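Replication initiation and membrane attachment protein (Geobacillus stearothermophilus 10, PDB 5WTN) is a tetrameric primosomal protein that forms a complex with a primosomal re-initiation protein and probably acts in replication initiation and membrane attachment. Local coordinates at residues Thr15-Gly20 with Leu104-Leu109; Gly20-Val25 with Leu109-Ala114; Arg27-Leu32 with Asn142-Pro147. One frame throughout, in Å; residues are numbered along the deposited sequence.

Interaction 1 of 3, residues Thr15-Gly20 with Leu104-Leu109; sequences TVQSRG and LFLYEL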
loop_
_atom_site.group_PDB
_atom_site.type_symbol
_atom_site.label_atom_id
_atom_site.label_comp_id
_atom_site.label_asym_id
_atom_site.label_seq_id
_atom_site.Cartn_x
_atom_site.Cartn_y
_atom_site.Cartn_z
ATOM N N THR A 15 -3.803 -23.402 -8.683
ATOM C CA THR A 15 -4.531 -22.301 -8.094
ATOM C C THR A 15 -3.558 -21.587 -7.166
ATOM O O THR A 15 -2.626 -22.211 -6.653
ATOM C CB THR A 15 -5.751 -22.793 -7.320
ATOM O OG1 THR A 15 -6.378 -21.669 -6.698
ATOM C CG2 THR A 15 -5.351 -23.786 -6.234
ATOM N N VAL A 16 -3.747 -20.282 -6.976
ATOM C CA VAL A 16 -2.961 -19.519 -6.005
ATOM C C VAL A 16 -3.815 -19.134 -4.812
ATOM O O VAL A 16 -4.889 -18.548 -4.971
ATOM C CB VAL A 16 -2.457 -18.211 -6.586
ATOM C CG1 VAL A 16 -1.456 -17.562 -5.614
ATOM C CG2 VAL A 16 -1.857 -18.426 -7.936
ATOM N N GLN A 17 -3.323 -19.413 -3.611
ATOM C CA GLN A 17 -4.055 -19.051 -2.392
ATOM C C GLN A 17 -3.178 -18.450 -1.286
ATOM O O GLN A 17 -1.940 -18.587 -1.294
ATOM C CB GLN A 17 -4.866 -20.261 -1.895
ATOM C CG GLN A 17 -6.031 -20.562 -2.828
ATOM C CD GLN A 17 -6.742 -21.852 -2.548
ATOM O OE1 GLN A 17 -6.839 -22.709 -3.428
ATOM N NE2 GLN A 17 -7.280 -21.998 -1.342
ATOM N N SER A 18 -3.805 -17.746 -0.349
ATOM C CA SER A 18 -3.061 -17.280 0.817
ATOM C C SER A 18 -3.978 -17.067 1.986
ATOM O O SER A 18 -5.116 -16.636 1.793
ATOM C CB SER A 18 -2.336 -15.971 0.503
ATOM O OG SER A 18 -1.282 -15.752 1.420
ATOM N N ARG A 19 -3.495 -17.336 3.199
ATOM C CA ARG A 19 -4.214 -16.853 4.371
ATOM C C ARG A 19 -3.607 -15.549 4.896
ATOM O O ARG A 19 -4.088 -14.963 5.876
ATOM C CB ARG A 19 -4.434 -17.925 5.461
ATOM C CG ARG A 19 -3.399 -19.048 5.540
ATOM C CD ARG A 19 -3.933 -20.398 5.030
ATOM N NE ARG A 19 -4.376 -20.328 3.634
ATOM C CZ ARG A 19 -5.649 -20.424 3.240
ATOM N NH1 ARG A 19 -6.618 -20.624 4.136
ATOM N NH2 ARG A 19 -5.951 -20.338 1.949
ATOM N N GLY A 20 -2.554 -15.093 4.230
ATOM C CA GLY A 20 -1.959 -13.805 4.540
ATOM C C GLY A 20 -2.319 -12.752 3.503
ATOM O O GLY A 20 -2.853 -13.063 2.435
ATOM N N LEU A 104 -3.216 -31.219 -10.410
ATOM C CA LEU A 104 -3.727 -29.947 -9.897
ATOM C C LEU A 104 -2.895 -29.444 -8.701
ATOM O O LEU A 104 -2.930 -30.045 -7.633
ATOM C CB LEU A 104 -5.198 -30.088 -9.496
ATOM C CG LEU A 104 -5.845 -28.884 -8.805
ATOM C CD1 LEU A 104 -5.776 -27.649 -9.684
ATOM C CD2 LEU A 104 -7.275 -29.188 -8.412
ATOM N N PHE A 105 -2.169 -28.343 -8.884
ATOM C CA PHE A 105 -1.349 -27.761 -7.815
ATOM C C PHE A 105 -2.060 -26.666 -7.031
ATOM O O PHE A 105 -2.824 -25.886 -7.597
ATOM C CB PHE A 105 -0.073 -27.162 -8.391
ATOM C CG PHE A 105 0.855 -28.175 -8.934
ATOM C CD1 PHE A 105 1.733 -28.834 -8.100
ATOM C CD2 PHE A 105 0.837 -28.500 -10.283
ATOM C CE1 PHE A 105 2.601 -29.788 -8.596
ATOM C CE2 PHE A 105 1.701 -29.463 -10.789
ATOM C CZ PHE A 105 2.584 -30.106 -9.941
ATOM N N LEU A 106 -1.800 -26.610 -5.730
ATOM C CA LEU A 106 -2.219 -25.479 -4.919
ATOM C C LEU A 106 -0.964 -24.702 -4.541
ATOM O O LEU A 106 -0.083 -25.222 -3.865
ATOM C CB LEU A 106 -2.932 -25.976 -3.665
ATOM C CG LEU A 106 -4.085 -25.134 -3.118
ATOM C CD1 LEU A 106 -4.851 -25.900 -2.052
ATOM C CD2 LEU A 106 -3.555 -23.820 -2.581
ATOM N N TYR A 107 -0.867 -23.466 -5.001
ATOM C CA TYR A 107 0.264 -22.624 -4.644
ATOM C C TYR A 107 -0.159 -21.695 -3.539
ATOM O O TYR A 107 -0.913 -20.753 -3.764
ATOM C CB TYR A 107 0.696 -21.803 -5.850
ATOM C CG TYR A 107 1.373 -22.632 -6.896
ATOM C CD1 TYR A 107 2.233 -23.659 -6.539
ATOM C CD2 TYR A 107 1.139 -22.417 -8.239
ATOM C CE1 TYR A 107 2.862 -24.444 -7.496
ATOM C CE2 TYR A 107 1.762 -23.200 -9.210
ATOM C CZ TYR A 107 2.623 -24.215 -8.833
ATOM O OH TYR A 107 3.247 -24.998 -9.781
ATOM N N GLU A 108 0.337 -21.959 -2.337
ATOM C CA GLU A 108 -0.076 -21.194 -1.157
ATOM C C GLU A 108 1.006 -20.168 -0.812
ATOM O O GLU A 108 2.094 -20.505 -0.344
ATOM C CB GLU A 108 -0.394 -22.160 0.000
ATOM C CG GLU A 108 -0.370 -21.596 1.411
ATOM C CD GLU A 108 -1.609 -20.780 1.763
ATOM O OE1 GLU A 108 -2.543 -20.699 0.926
ATOM O OE2 GLU A 108 -1.648 -20.215 2.881
ATOM N N LEU A 109 0.708 -18.904 -1.069
ATOM C CA LEU A 109 1.708 -17.864 -0.866
ATOM C C LEU A 109 1.926 -17.526 0.596
ATOM O O LEU A 109 0.981 -17.365 1.366
ATOM C CB LEU A 109 1.305 -16.601 -1.603
ATOM C CG LEU A 109 1.726 -16.518 -3.051
ATOM C CD1 LEU A 109 1.247 -15.211 -3.572
ATOM C CD2 LEU A 109 3.239 -16.573 -3.144
#
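The side chains of Arg19 and Glu108 cross at about a right angle and join in a salt bridge, with Arg19 NE 2.8 Å from Glu108 OE2. OE2 lies almost in the guanidinium plane, whereas NE reaches it on the syn side from 33° out of the carboxylate plane. A weaker bond from NE to OE1 and another weak one from Arg19 N to OE2 add to the grip. The arginine chain bends at chi2 and chi3, which presents NE to the acid; NH2 bonds weakly to Pro147 O of a second subunit. Nearby, Ser18 OG donates to Leu109 O at 2.8 Å from above the carbonyl plane and accepts from Gly20 N, forming an ST turn in the connection toward Gly20.

Strands 13-17 and 104-109 are parallel neighbours at the middle of a mixed sheet, where 104-109 also pairs with 90-95 in the wing-like hairpin of what is consistent with a winged-helix domain. Their backbone bonds alternate between the two strands: Tyr107 N gives to Thr15 O at 2.7 Å, Gln17 N to Tyr107 O, and Leu109 N to Gln17 O.

Farther out, Thr15 CG2 lies 3.6 Å from Leu106 CG, the two side chains pointing the same way, while Gln17 crosses Leu106 with OE1 3.6 Å from CD2. On the face of Val16 and Tyr107, Val16 CG1 (anti to its backbone N, chi1 -171°) comes within 4.1 Å of Leu109 CD1. Tyr107 turns its hydroxyl to His63, and helix 40-55 packs on Val16 and Leu109.

Interaction 2 of 3, residues Gly20-Val25 with Leu109-Ala114; sequences GVLQEV and LRPPLA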
loop_
_atom_site.group_PDB
_atom_site.type_symbol
_atom_site.label_atom_id
_atom_site.label_comp_id
_atom_site.label_asym_id
_atom_site.label_seq_id
_atom_site.Cartn_x
_atom_site.Cartn_y
_atom_site.Cartn_z
ATOM N N GLY A 20 -2.554 -15.093 4.230
ATOM C CA GLY A 20 -1.959 -13.805 4.540
ATOM C C GLY A 20 -2.319 -12.752 3.503
ATOM O O GLY A 20 -2.853 -13.063 2.435
ATOM N N VAL A 21 -2.041 -11.494 3.821
ATOM C CA VAL A 21 -2.058 -10.449 2.800
ATOM C C VAL A 21 -0.648 -9.889 2.679
ATOM O O VAL A 21 0.037 -9.631 3.675
ATOM C CB VAL A 21 -3.091 -9.329 3.078
ATOM C CG1 VAL A 21 -2.985 -8.213 2.026
ATOM C CG2 VAL A 21 -4.486 -9.908 3.080
ATOM N N LEU A 22 -0.208 -9.736 1.449
ATOM C CA LEU A 22 1.157 -9.355 1.197
ATOM C C LEU A 22 1.107 -7.825 1.093
ATOM O O LEU A 22 0.325 -7.292 0.311
ATOM C CB LEU A 22 1.631 -10.068 -0.093
ATOM C CG LEU A 22 1.047 -11.521 -0.209
ATOM C CD1 LEU A 22 1.193 -12.279 -1.574
ATOM C CD2 LEU A 22 1.555 -12.432 0.912
ATOM N N GLN A 23 1.869 -7.106 1.920
ATOM C CA GLN A 23 1.815 -5.635 1.883
ATOM C C GLN A 23 3.124 -4.948 1.490
ATOM O O GLN A 23 4.176 -5.574 1.426
ATOM C CB GLN A 23 1.370 -5.095 3.233
ATOM C CG GLN A 23 -0.118 -5.012 3.409
ATOM C CD GLN A 23 -0.584 -5.804 4.610
ATOM O OE1 GLN A 23 -0.636 -5.296 5.751
ATOM N NE2 GLN A 23 -0.916 -7.074 4.370
ATOM N N GLU A 24 3.030 -3.647 1.235
ATOM C CA GLU A 24 4.176 -2.843 0.834
ATOM C C GLU A 24 5.456 -3.276 1.540
ATOM O O GLU A 24 6.438 -3.635 0.889
ATOM C CB GLU A 24 3.908 -1.360 1.098
ATOM C CG GLU A 24 4.865 -0.420 0.383
ATOM C CD GLU A 24 4.150 0.732 -0.298
ATOM O OE1 GLU A 24 2.927 0.879 -0.092
ATOM O OE2 GLU A 24 4.812 1.488 -1.040
ATOM N N VAL A 25 5.449 -3.235 2.868
ATOM C CA VAL A 25 6.656 -3.581 3.633
ATOM C C VAL A 25 7.273 -4.897 3.154
ATOM O O VAL A 25 8.478 -4.949 2.870
ATOM C CB VAL A 25 6.397 -3.690 5.138
ATOM C CG1 VAL A 25 7.624 -4.275 5.871
ATOM C CG2 VAL A 25 6.029 -2.339 5.696
ATOM N N LEU A 109 0.708 -18.904 -1.069
ATOM C CA LEU A 109 1.708 -17.864 -0.866
ATOM C C LEU A 109 1.926 -17.526 0.596
ATOM O O LEU A 109 0.981 -17.365 1.366
ATOM C CB LEU A 109 1.305 -16.601 -1.603
ATOM C CG LEU A 109 1.726 -16.518 -3.051
ATOM C CD1 LEU A 109 1.247 -15.211 -3.572
ATOM C CD2 LEU A 109 3.239 -16.573 -3.144
ATOM N N ARG A 110 3.180 -17.386 0.981
ATOM C CA ARG A 110 3.496 -16.988 2.341
ATOM C C ARG A 110 4.197 -15.634 2.337
ATOM O O ARG A 110 4.986 -15.324 1.451
ATOM C CB ARG A 110 4.357 -18.059 2.974
ATOM C CG ARG A 110 3.706 -19.441 2.933
ATOM C CD ARG A 110 4.424 -20.400 3.861
ATOM N NE ARG A 110 4.647 -19.768 5.163
ATOM C CZ ARG A 110 3.962 -20.049 6.270
ATOM N NH1 ARG A 110 3.023 -20.998 6.269
ATOM N NH2 ARG A 110 4.236 -19.383 7.385
ATOM N N PRO A 111 3.879 -14.794 3.324
ATOM C CA PRO A 111 4.534 -13.475 3.444
ATOM C C PRO A 111 5.960 -13.628 3.949
ATOM O O PRO A 111 6.272 -14.613 4.626
ATOM C CB PRO A 111 3.675 -12.761 4.482
ATOM C CG PRO A 111 2.340 -13.494 4.397
ATOM C CD PRO A 111 2.694 -14.911 4.186
ATOM N N PRO A 112 6.832 -12.677 3.613
ATOM C CA PRO A 112 8.193 -12.841 4.125
ATOM C C PRO A 112 8.269 -12.699 5.639
ATOM O O PRO A 112 7.292 -12.367 6.312
ATOM C CB PRO A 112 8.975 -11.711 3.435
ATOM C CG PRO A 112 7.951 -10.794 2.886
ATOM C CD PRO A 112 6.703 -11.571 2.659
ATOM N N LEU A 113 9.444 -12.939 6.182
ATOM C CA LEU A 113 9.638 -12.688 7.593
ATOM C C LEU A 113 9.590 -11.187 7.850
ATOM O O LEU A 113 9.766 -10.371 6.932
ATOM C CB LEU A 113 10.971 -13.246 8.051
ATOM C CG LEU A 113 11.139 -14.748 8.168
ATOM C CD1 LEU A 113 12.606 -15.055 8.483
ATOM C CD2 LEU A 113 10.194 -15.287 9.228
ATOM N N ALA A 114 9.308 -10.812 9.093
ATOM C CA ALA A 114 9.414 -9.405 9.472
ATOM C C ALA A 114 10.900 -9.144 9.578
ATOM O O ALA A 114 11.663 -10.031 9.957
ATOM C CB ALA A 114 8.735 -9.157 10.774
#
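Leu22 divides its two methyl groups between Leu109 and Pro111, joining the connection after strand 13-17 to the end of strand 104-109 and the loop that follows it, in the apparent winged-helix domain. The first connection leads to helix 24-38, with Gln23 at the N-cap position; residues 110-114 lead to helix 115-119, with Ala114 at the N-cap position of the latter.

The leucine conformation explains the division. Its CG lies anti to the carbonyl carbon, beside the backbone N, although chi1 is only -37°, and CD1 is then carried out anti to CA (chi2 168°). This branch meets Leu109, whose CD1 is also anti to its own CA, and the two CD1 atoms are 3.5 Å apart where the side chains cross at about a right angle. The other branch, CD2, turns to the proline ring, where Pro111 CG is the nearest ring atom to Leu22 CD2, at 3.7 Å.

No hydrogen bond spans the two segments, and polar ties come from around them. Tyr46 of helix 40-55 bonds to Arg110 O through its hydroxyl, and it packs on both Leu22 and Leu109. Val21 and Gln23 of the same loop as Leu22 pack on Val25 and Gln23 of a second subunit. The Gly20 contact is looser than those of Leu22, with Gly20 CA 4.3 Å from Pro111 CG.

Interaction 3 of 3, residues Arg27-Leu32 with Asn142-Pro147; sequences RKVLTL and NFFARP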
loop_
_atom_site.group_PDB
_atom_site.type_symbol
_atom_site.label_atom_id
_atom_site.label_comp_id
_atom_site.label_asym_id
_atom_site.label_seq_id
_atom_site.Cartn_x
_atom_site.Cartn_y
_atom_site.Cartn_z
ATOM N N ARG A 27 7.106 -6.125 0.339
ATOM C CA ARG A 27 7.683 -5.947 -0.987
ATOM C C ARG A 27 9.121 -5.457 -0.931
ATOM O O ARG A 27 9.919 -5.749 -1.820
ATOM C CB ARG A 27 6.860 -4.975 -1.829
ATOM C CG ARG A 27 7.236 -4.990 -3.297
ATOM C CD ARG A 27 6.944 -3.660 -3.931
ATOM N NE ARG A 27 7.931 -2.696 -3.483
ATOM C CZ ARG A 27 7.661 -1.447 -3.140
ATOM N NH1 ARG A 27 6.415 -0.996 -3.178
ATOM N NH2 ARG A 27 8.650 -0.662 -2.744
ATOM N N LYS A 28 9.441 -4.688 0.104
ATOM C CA LYS A 28 10.789 -4.160 0.273
ATOM C C LYS A 28 11.700 -5.246 0.827
ATOM O O LYS A 28 12.840 -5.404 0.391
ATOM C CB LYS A 28 10.780 -2.950 1.209
ATOM C CG LYS A 28 9.749 -1.894 0.846
ATOM C CD LYS A 28 10.082 -0.555 1.485
ATOM C CE LYS A 28 8.845 0.319 1.614
ATOM N NZ LYS A 28 9.151 1.623 2.265
ATOM N N VAL A 29 11.179 -5.995 1.793
ATOM C CA VAL A 29 11.904 -7.111 2.381
ATOM C C VAL A 29 12.229 -8.118 1.289
ATOM O O VAL A 29 13.319 -8.690 1.257
ATOM C CB VAL A 29 11.084 -7.803 3.485
ATOM C CG1 VAL A 29 11.768 -9.089 3.926
ATOM C CG2 VAL A 29 10.884 -6.865 4.664
ATOM N N LEU A 30 11.273 -8.324 0.389
ATOM C CA LEU A 30 11.482 -9.188 -0.754
ATOM C C LEU A 30 12.562 -8.665 -1.669
ATOM O O LEU A 30 13.427 -9.402 -2.118
ATOM C CB LEU A 30 10.200 -9.333 -1.544
ATOM C CG LEU A 30 9.232 -10.326 -0.916
ATOM C CD1 LEU A 30 7.846 -10.022 -1.452
ATOM C CD2 LEU A 30 9.644 -11.759 -1.197
ATOM N N THR A 31 12.521 -7.378 -1.942
ATOM C CA THR A 31 13.460 -6.833 -2.887
ATOM C C THR A 31 14.841 -6.668 -2.299
ATOM O O THR A 31 15.825 -6.853 -3.015
ATOM C CB THR A 31 12.991 -5.506 -3.423
ATOM O OG1 THR A 31 11.609 -5.613 -3.785
ATOM C CG2 THR A 31 13.813 -5.119 -4.642
ATOM N N LEU A 32 14.916 -6.267 -1.028
ATOM C CA LEU A 32 16.210 -5.968 -0.418
ATOM C C LEU A 32 16.868 -7.039 0.433
ATOM O O LEU A 32 18.057 -6.957 0.713
ATOM C CB LEU A 32 16.123 -4.678 0.379
ATOM C CG LEU A 32 15.476 -3.530 -0.380
ATOM C CD1 LEU A 32 15.432 -2.326 0.525
ATOM C CD2 LEU A 32 16.256 -3.223 -1.635
ATOM N N ASN A 142 20.009 -0.861 9.050
ATOM C CA ASN A 142 19.557 0.451 9.503
ATOM C C ASN A 142 18.233 0.839 8.881
ATOM O O ASN A 142 17.331 1.292 9.578
ATOM C CB ASN A 142 20.593 1.532 9.209
ATOM C CG ASN A 142 21.804 1.445 10.121
ATOM O OD1 ASN A 142 21.704 0.963 11.255
ATOM N ND2 ASN A 142 22.958 1.905 9.628
ATOM N N PHE A 143 18.126 0.650 7.570
ATOM C CA PHE A 143 16.914 0.949 6.829
ATOM C C PHE A 143 15.696 0.270 7.445
ATOM O O PHE A 143 14.597 0.832 7.465
ATOM C CB PHE A 143 17.099 0.478 5.392
ATOM C CG PHE A 143 15.922 0.740 4.508
ATOM C CD1 PHE A 143 15.835 1.922 3.805
ATOM C CD2 PHE A 143 14.900 -0.205 4.369
ATOM C CE1 PHE A 143 14.742 2.180 2.974
ATOM C CE2 PHE A 143 13.803 0.050 3.548
ATOM C CZ PHE A 143 13.727 1.247 2.847
ATOM N N PHE A 144 15.891 -0.943 7.947
ATOM C CA PHE A 144 14.805 -1.700 8.575
ATOM C C PHE A 144 14.727 -1.513 10.097
ATOM O O PHE A 144 14.045 -2.260 10.803
ATOM C CB PHE A 144 14.863 -3.180 8.190
ATOM C CG PHE A 144 14.482 -3.444 6.760
ATOM C CD1 PHE A 144 13.145 -3.443 6.369
ATOM C CD2 PHE A 144 15.457 -3.705 5.802
ATOM C CE1 PHE A 144 12.781 -3.701 5.038
ATOM C CE2 PHE A 144 15.102 -3.958 4.471
ATOM C CZ PHE A 144 13.758 -3.955 4.086
ATOM N N ALA A 145 15.488 -0.557 10.614
ATOM C CA ALA A 145 15.487 -0.318 12.052
ATOM C C ALA A 145 14.867 1.028 12.409
ATOM O O ALA A 145 14.807 1.947 11.587
ATOM C CB ALA A 145 16.892 -0.431 12.625
ATOM N N ARG A 146 14.431 1.141 13.660
ATOM C CA ARG A 146 13.908 2.390 14.202
ATOM C C ARG A 146 14.497 2.625 15.592
ATOM O O ARG A 146 14.665 1.684 16.367
ATOM C CB ARG A 146 12.380 2.348 14.274
ATOM C CG ARG A 146 11.705 2.045 12.947
ATOM C CD ARG A 146 11.728 3.256 12.027
ATOM N NE ARG A 146 11.073 2.985 10.751
ATOM C CZ ARG A 146 9.757 2.874 10.594
ATOM N NH1 ARG A 146 8.950 3.013 11.636
ATOM N NH2 ARG A 146 9.250 2.627 9.394
ATOM N N PRO A 147 14.814 3.879 15.903
ATOM C CA PRO A 147 15.454 4.209 17.190
ATOM C C PRO A 147 14.662 3.674 18.395
ATOM O O PRO A 147 13.428 3.782 18.419
ATOM C CB PRO A 147 15.480 5.747 17.190
ATOM C CG PRO A 147 14.462 6.171 16.145
ATOM C CD PRO A 147 14.501 5.084 15.107
#
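On the helix that sends Lys28, Val29 and Leu32 against Phe143 and Phe144, Arg27 O is gripped twice from one turn on, by Thr31 OG1 at 2.6 Å and by Thr31 N at 3.1 Å. The hydroxyl approaches nearly in line with the carbonyl, and both bonds stay within helix 24-38. Here helix 24-38 of the apparent winged-helix domain packs against the C-terminal end of helix 134-143, where the chain leaves helical geometry at Phe144.

The two successive phenylalanines differ in their first torsion. Phe143 has CG anti to the backbone N (chi1 -179°), whereas in Phe144 CG stands beside the backbone N (chi1 -71°). Phe143 turns its edge to the face of Phe144, with Phe143 CD2 3.7 Å above the centre of that ring and the two planes steeply inclined.

Phe144 goes deeper. Val29 CG2 comes obliquely to its ring, 3.7 Å from CE1, and the backbone carbonyl carbon of Lys28 lies at the ring's edge. Phe143 receives Lys28 CD at its edge, and Leu32 crosses it at about a right angle, its CD1 also approaching Phe144. No hydrogen bond crosses between the segments, and the side-chain contacts are apolar; the ammonium of Lys28 looks elsewhere, forming a salt bridge with Glu54 of a third subunit. Leu55 of the same third subunit packs on Leu32 and Phe143. Pro115 of helix 115-119 packs on both Val29 and Phe144. Leu32 CD1 stands 4.2 Å from Phe143 CE2 and 4.3 Å from Phe144 CZ.

All three contacts are largely buried, yet their chemistry changes along the chain. Interaction 1 is the polar one, with backbone bonds within the sheet and a salt bridge from the loop just beyond strand 13-17; interactions 2 and 3 have no hydrogen bond across their segments and rest on apolar packing. Interaction 2 continues interaction 1 directly, sharing Gly20 and Leu109, as paired strands give way to loops. Interactions 2 and 3 both use helix 24-38 and touch where Pro112 CB lies 3.9 Å from Val29 CG1. The centres of interactions 1 and 3 are about 26 Å apart. Each contact borders other subunits: the second reaches all three, and the third packs at interactions 2 and 3.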